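Side-chain contact in fucolectin-related protein (Streptococcus pneumoniae, PDB 2WMF), which probably hydrolyses glycosidic bonds in host blood-group antigens, as the catalytic module of a family 98 glycoside hydrolase from a fucose-utilising pathogen: residues M277-V282 with Y290-A295. Residues are numbered along the deposited sequence; the frame is centred on the assembly and turned at random.
Sequences MEMMNV and YNFECA
Residues 277-282 of helix 272-283, carrying Met279 and Val282, run nearly antiparallel to residues 290-293 of strand 289-293, which present Tyr290 and Phe292, at 150° between their directions and 10.2 Å between their axes. Met279 spans this gap. Its CG lies beside the backbone N and the chain runs on, extended, from CG to SD, after which the bend at chi3 (69°) turns CE to where it touches both rings, 3.9 Å from Tyr290 CD1 and 3.9 Å from Phe292 CZ. The sulfur itself meets the rim of Phe292 rather than its face: SD is 3.6 Å from Phe292 CZ, and seen from the ring centroid it lies 74° off the normal, an edge-on Met-aromatic contact. Tyr290 reaches back to the helix, its CE1 edge directed at the Met279 carbonyl, with CE1 3.7 Å from Met279 O. Three residues on, Val282 CG1 approaches the same CE1 obliquely at 3.9 Å. All four side chains are buried, and Phe316 and Phe317 of helix 307-322 also pack on Met279. Backbone bonds from Tyr290 to Leu39 and Leu41, and from Asn291 to Ser240 and Thr242, tie the strand to strands 39-45 and 237-243, the first and seventh of the barrel. The helix thus packs against the eighth strand that closes a (beta/alpha)8, or TIM, barrel.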
ATOM      1  N   MET A 277      -7.130   3.068   0.408  1.00  6.20           N
ATOM      2  CA  MET A 277      -7.650   1.829   0.999  1.00  7.80           C
ATOM      3  C   MET A 277      -6.630   0.662   0.913  1.00  6.62           C
ATOM      4  O   MET A 277      -6.465  -0.123   1.872  1.00  6.62           O
ATOM      5  CB  MET A 277      -8.975   1.469   0.354  1.00  6.75           C
ATOM      6  CG  MET A 277     -10.066   2.511   0.689  1.00  7.75           C
ATOM      7  SD  MET A 277     -11.450   2.670  -0.506  1.00 13.24           S
ATOM      8  CE  MET A 277     -11.822   1.006  -0.708  1.00  7.90           C
ATOM      9  N   GLU A 278      -5.926   0.543  -0.218  1.00  7.67           N
ATOM     10  CA  GLU A 278      -4.804  -0.394  -0.330  1.00  7.50           C
ATOM     11  C   GLU A 278      -3.707  -0.100   0.747  1.00  7.37           C
ATOM     12  O   GLU A 278      -3.188  -1.027   1.357  1.00  6.92           O
ATOM     13  CB  GLU A 278      -4.213  -0.425  -1.753  1.00  8.27           C
ATOM     14  CG  GLU A 278      -5.187  -0.721  -2.880  1.00  7.24           C
ATOM     15  CD  GLU A 278      -4.488  -1.192  -4.126  1.00  6.63           C
ATOM     16  OE1 GLU A 278      -3.504  -1.946  -4.018  1.00  6.76           O
ATOM     17  OE2 GLU A 278      -4.883  -0.779  -5.245  1.00  7.04           O
ATOM     18  N   MET A 279      -3.399   1.182   0.967  1.00  8.40           N
ATOM     19  CA  MET A 279      -2.449   1.536   2.019  1.00  7.40           C
ATOM     20  C   MET A 279      -3.000   1.128   3.397  1.00  7.74           C
ATOM     21  O   MET A 279      -2.255   0.642   4.249  1.00  7.73           O
ATOM     22  CB  MET A 279      -2.143   3.043   2.043  1.00  6.30           C
ATOM     23  CG  MET A 279      -1.541   3.579   0.708  1.00  8.70           C
ATOM     24  SD  MET A 279      -1.503   5.403   0.681  1.00  8.99           S
ATOM     25  CE  MET A 279      -0.257   5.782   1.919  1.00  9.09           C
ATOM     26  N   MET A 280      -4.311   1.325   3.621  1.00  6.42           N
ATOM     27  CA  MET A 280      -4.916   0.888   4.881  1.00  7.19           C
ATOM     28  C   MET A 280      -4.737  -0.615   5.177  1.00  6.27           C
ATOM     29  O   MET A 280      -4.519  -0.983   6.295  1.00  7.15           O
ATOM     30  CB  MET A 280      -6.401   1.219   4.899  1.00  6.48           C
ATOM     31  CG  MET A 280      -7.063   0.985   6.246  1.00  5.93           C
ATOM     32  SD  MET A 280      -8.852   1.270   6.251  1.00  8.82           S
ATOM     33  CE  MET A 280      -8.882   3.057   6.205  1.00 10.69           C
ATOM     34  N   ASN A 281      -4.819  -1.484   4.160  1.00  6.07           N
ATOM     35  CA  ASN A 281      -4.586  -2.908   4.330  1.00  6.61           C
ATOM     36  C   ASN A 281      -3.192  -3.189   4.874  1.00  6.54           C
ATOM     37  O   ASN A 281      -3.001  -4.155   5.628  1.00  7.71           O
ATOM     38  CB  ASN A 281      -4.732  -3.619   2.972  1.00  7.11           C
ATOM     39  CG  ASN A 281      -6.183  -3.778   2.523  1.00  8.00           C
ATOM     40  OD1 ASN A 281      -7.137  -3.366   3.204  1.00  7.02           O
ATOM     41  ND2 ASN A 281      -6.342  -4.341   1.320  1.00  7.48           N
ATOM     42  N   VAL A 282      -2.245  -2.377   4.423  1.00  5.83           N
ATOM     43  CA  VAL A 282      -0.820  -2.516   4.828  1.00  6.15           C
ATOM     44  C   VAL A 282      -0.663  -1.974   6.264  1.00  5.92           C
ATOM     45  O   VAL A 282      -0.200  -2.708   7.179  1.00  6.87           O
ATOM     46  CB  VAL A 282       0.105  -1.826   3.817  1.00  7.26           C
ATOM     47  CG1 VAL A 282       1.526  -1.719   4.368  1.00  6.80           C
ATOM     48  CG2 VAL A 282       0.065  -2.606   2.443  1.00  7.89           C
ATOM     49  N   TYR A 290       5.613   2.264   1.988  1.00  7.76           N
ATOM     50  CA  TYR A 290       4.604   2.497   0.933  1.00  7.78           C
ATOM     51  C   TYR A 290       5.270   3.038  -0.325  1.00  7.83           C
ATOM     52  O   TYR A 290       5.980   4.065  -0.273  1.00  8.18           O
ATOM     53  CB  TYR A 290       3.551   3.493   1.434  1.00  8.30           C
ATOM     54  CG  TYR A 290       2.908   3.141   2.758  1.00  8.95           C
ATOM     55  CD1 TYR A 290       1.695   2.466   2.807  1.00  7.59           C
ATOM     56  CD2 TYR A 290       3.484   3.537   3.963  1.00  8.92           C
ATOM     57  CE1 TYR A 290       1.095   2.165   4.020  1.00  8.65           C
ATOM     58  CE2 TYR A 290       2.905   3.229   5.189  1.00 10.56           C
ATOM     59  CZ  TYR A 290       1.696   2.545   5.214  1.00  8.95           C
ATOM     60  OH  TYR A 290       1.094   2.244   6.417  1.00  8.93           O
ATOM     61  N   ASN A 291       5.031   2.348  -1.443  1.00  7.78           N
ATOM     62  CA  ASN A 291       5.532   2.700  -2.745  1.00  7.51           C
ATOM     63  C   ASN A 291       4.368   2.581  -3.740  1.00  7.25           C
ATOM     64  O   ASN A 291       3.378   1.963  -3.408  1.00  6.94           O
ATOM     65  CB  ASN A 291       6.699   1.751  -3.126  1.00  6.85           C
ATOM     66  CG  ASN A 291       7.647   2.307  -4.183  1.00  8.61           C
ATOM     67  OD1 ASN A 291       7.404   3.328  -4.846  1.00  9.47           O
ATOM     68  ND2 ASN A 291       8.794   1.604  -4.326  1.00  7.98           N
ATOM     69  N   PHE A 292       4.513   3.164  -4.933  1.00  8.52           N
ATOM     70  CA  PHE A 292       3.397   3.329  -5.865  1.00  7.64           C
ATOM     71  C   PHE A 292       3.827   3.316  -7.321  1.00  9.10           C
ATOM     72  O   PHE A 292       4.907   3.817  -7.667  1.00  9.44           O
ATOM     73  CB  PHE A 292       2.656   4.655  -5.614  1.00  8.83           C
ATOM     74  CG  PHE A 292       2.147   4.750  -4.221  1.00  6.59           C
ATOM     75  CD1 PHE A 292       0.889   4.260  -3.888  1.00  8.03           C
ATOM     76  CD2 PHE A 292       2.979   5.220  -3.207  1.00  9.32           C
ATOM     77  CE1 PHE A 292       0.434   4.288  -2.579  1.00  9.51           C
ATOM     78  CE2 PHE A 292       2.544   5.243  -1.867  1.00  9.52           C
ATOM     79  CZ  PHE A 292       1.273   4.744  -1.559  1.00  9.87           C
ATOM     80  N   GLU A 293       2.945   2.769  -8.147  1.00  8.46           N
ATOM     81  CA  GLU A 293       2.945   2.987  -9.595  1.00  8.29           C
ATOM     82  C   GLU A 293       1.483   3.122 -10.007  1.00  8.81           C
ATOM     83  O   GLU A 293       0.609   2.792  -9.237  1.00  8.26           O
ATOM     84  CB  GLU A 293       3.542   1.763 -10.320  1.00  8.03           C
ATOM     85  CG  GLU A 293       4.966   1.435 -10.001  1.00  9.40           C
ATOM     86  CD  GLU A 293       5.571   0.312 -10.884  1.00 10.38           C
ATOM     87  OE1 GLU A 293       5.245   0.248 -12.104  1.00 11.79           O
ATOM     88  OE2 GLU A 293       6.366  -0.501 -10.347  1.00 12.58           O
ATOM     89  N   CYS A 294       1.185   3.589 -11.218  1.00  8.70           N
ATOM     90  CA  CYS A 294       2.092   4.272 -12.168  1.00 10.01           C
ATOM     91  C   CYS A 294       2.194   5.776 -11.842  1.00  8.84           C
ATOM     92  O   CYS A 294       1.170   6.475 -11.751  1.00  8.42           O
ATOM     93  CB  CYS A 294       1.527   4.140 -13.570  1.00 10.87           C
ATOM     94  SG  CYS A 294       2.461   5.054 -14.847  1.00 11.45           S
ATOM     95  N   ALA A 295       3.440   6.249 -11.688  1.00  8.24           N
ATOM     96  CA  ALA A 295       3.787   7.577 -11.172  1.00  9.10           C
ATOM     97  C   ALA A 295       3.235   8.728 -11.969  1.00  8.72           C
ATOM     98  O   ALA A 295       3.042   9.810 -11.430  1.00  8.96           O
ATOM     99  CB  ALA A 295       5.326   7.706 -11.070  1.00  9.45           C
TER